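PDB 6OWN: replicative DNA helicase from Mycobacterium smegmatis, which carries within its DnaB helicase sequence an intein that probably excises itself and joins the flanking extein segments, a splicing reaction reversibly inhibited by zinc. Local coordinates for residues Asp19-Val22 with Gly23-Leu26. Sequence-based numbering, arbitrary orientation.
Sequences DVAV and GDHL
A type II beta turn from A21 to D24 leads the chain into strand 25-27 of the intein splicing domain, and A21 and D24 are joined across it by two hydrogen bonds. The backbone bond that closes the turn runs from D24 N to A21 O, 2.9 Å. V22 and G23 form the corners. G23, with phi at +94°, occupies the corner where a side chain would crowd V22 O, so glycine suits the place. The second bond uses the aspartate side chain: CG lies anti to its own carbonyl carbon (chi1 -69°), which carries the carboxylate back over the turn to A21. There D24 OD2 accepts from A21 N at 2.9 Å in a fairly straight bond (158°), the amide coming from well above the carboxylate plane. The small methyl of A21 fits alongside, its CB 3.7 Å from D24 OD2. Two waters extend the grip. One donates to D24 OD2 and D19 O, the other to D24 OD1 and V22 O, so that both carboxylate oxygens are tied to backbone on the approach to the turn and at its corner.

On the buried side, V20 CG2 meets D24 CB and, also at 4.0 Å, L26 CD2. V20 and L26 both pack on T15, V36 and V119, so the base of the turn rests on side chains of strands 13-16, 33-39 and 116-121. Backbone hydrogen bonds of G23 and D24 with V36, and of L26 with T34, join the end of the turn and the edge strand 25-27 to strand 33-39. One amide N-H and two waters donate to the carboxylate of D24 and should stabilise its negative charge, consistent with an ionised group that fixes the turn at the strand's entrance.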
ATOM      1  N   ASP A  19      -5.474  -8.171   9.222  1.00 22.73           N
ATOM      2  CA  ASP A  19      -6.744  -8.889   9.291  1.00 21.14           C
ATOM      3  C   ASP A  19      -7.267  -9.385   7.947  1.00 25.37           C
ATOM      4  O   ASP A  19      -8.037 -10.349   7.920  1.00 24.46           O
ATOM      5  CB  ASP A  19      -7.830  -7.995   9.902  1.00 23.39           C
ATOM      6  CG  ASP A  19      -7.520  -7.579  11.320  1.00 31.34           C
ATOM      7  OD1 ASP A  19      -6.985  -8.408  12.084  1.00 39.98           O
ATOM      8  OD2 ASP A  19      -7.807  -6.414  11.672  1.00 42.33           O
ATOM      9  N   VAL A  20      -6.908  -8.743   6.835  1.00 18.60           N
ATOM     10  CA  VAL A  20      -7.548  -9.054   5.564  1.00 18.37           C
ATOM     11  C   VAL A  20      -7.195 -10.477   5.142  1.00 20.35           C
ATOM     12  O   VAL A  20      -6.060 -10.935   5.315  1.00 24.28           O
ATOM     13  CB  VAL A  20      -7.147  -8.011   4.502  1.00 17.85           C
ATOM     14  CG1 VAL A  20      -5.637  -8.063   4.211  1.00 18.20           C
ATOM     15  CG2 VAL A  20      -7.958  -8.192   3.223  1.00 19.36           C
ATOM     16  N   ALA A  21      -8.176 -11.191   4.598  1.00 22.52           N
ATOM     17  CA  ALA A  21      -8.018 -12.592   4.237  1.00 18.16           C
ATOM     18  C   ALA A  21      -8.244 -12.794   2.744  1.00 19.40           C
ATOM     19  O   ALA A  21      -8.953 -12.019   2.094  1.00 21.54           O
ATOM     20  CB  ALA A  21      -8.992 -13.470   5.033  1.00 25.67           C
ATOM     21  N   VAL A  22      -7.630 -13.843   2.193  1.00 21.77           N
ATOM     22  CA  VAL A  22      -7.925 -14.212   0.813  1.00 20.60           C
ATOM     23  C   VAL A  22      -9.422 -14.456   0.682  1.00 24.32           C
ATOM     24  O   VAL A  22     -10.050 -15.068   1.551  1.00 21.20           O
ATOM     25  CB  VAL A  22      -7.109 -15.443   0.388  1.00 23.33           C
ATOM     26  CG1 VAL A  22      -7.518 -15.908  -0.998  1.00 25.16           C
ATOM     27  CG2 VAL A  22      -5.617 -15.126   0.427  1.00 21.48           C
ATOM     28  N   GLY A  23     -10.009 -13.938  -0.389  1.00 24.00           N
ATOM     29  CA  GLY A  23     -11.433 -13.986  -0.583  1.00 24.67           C
ATOM     30  C   GLY A  23     -12.164 -12.752  -0.103  1.00 26.50           C
ATOM     31  O   GLY A  23     -13.279 -12.491  -0.575  1.00 23.48           O
ATOM     32  N   ASP A  24     -11.576 -11.997   0.829  1.00 20.63           N
ATOM     33  CA  ASP A  24     -12.095 -10.677   1.151  1.00 26.38           C
ATOM     34  C   ASP A  24     -11.968  -9.772  -0.067  1.00 21.27           C
ATOM     35  O   ASP A  24     -11.318 -10.114  -1.059  1.00 15.61           O
ATOM     36  CB  ASP A  24     -11.335 -10.044   2.319  1.00 23.09           C
ATOM     37  CG  ASP A  24     -11.592 -10.738   3.636  1.00 28.22           C
ATOM     38  OD1 ASP A  24     -12.399 -11.687   3.658  1.00 28.04           O
ATOM     39  OD2 ASP A  24     -10.984 -10.333   4.654  1.00 28.53           O
ATOM     40  N   HIS A  25     -12.577  -8.588   0.032  1.00 16.06           N
ATOM     41  CA  HIS A  25     -12.491  -7.564  -1.000  1.00 18.41           C
ATOM     42  C   HIS A  25     -11.896  -6.287  -0.426  1.00 19.21           C
ATOM     43  O   HIS A  25     -12.279  -5.851   0.667  1.00 17.07           O
ATOM     44  CB  HIS A  25     -13.872  -7.260  -1.602  1.00 18.29           C
ATOM     45  CG  HIS A  25     -14.360  -8.325  -2.530  1.00 21.73           C
ATOM     46  ND1 HIS A  25     -14.995  -9.461  -2.079  1.00 25.51           N
ATOM     47  CD2 HIS A  25     -14.279  -8.447  -3.878  1.00 19.23           C
ATOM     48  CE1 HIS A  25     -15.300 -10.232  -3.109  1.00 23.18           C
ATOM     49  NE2 HIS A  25     -14.882  -9.636  -4.213  1.00 21.05           N
ATOM     50  N   LEU A  26     -10.964  -5.699  -1.166  1.00 18.94           N
ATOM     51  CA  LEU A  26     -10.459  -4.355  -0.943  1.00 17.40           C
ATOM     52  C   LEU A  26     -11.096  -3.418  -1.970  1.00 19.45           C
ATOM     53  O   LEU A  26     -12.085  -3.777  -2.621  1.00 18.66           O
ATOM     54  CB  LEU A  26      -8.935  -4.364  -1.029  1.00 17.07           C
ATOM     55  CG  LEU A  26      -8.281  -5.239   0.029  1.00 20.63           C
ATOM     56  CD1 LEU A  26      -6.777  -5.314  -0.204  1.00 18.53           C
ATOM     57  CD2 LEU A  26      -8.592  -4.676   1.409  1.00 17.57           C
TER
HETATM   58  O   HOH W   1     -10.861 -10.930   7.457  1.00 43.66           O
HETATM   59  O   HOH W   2     -12.061 -14.573   3.226  1.00 31.16           O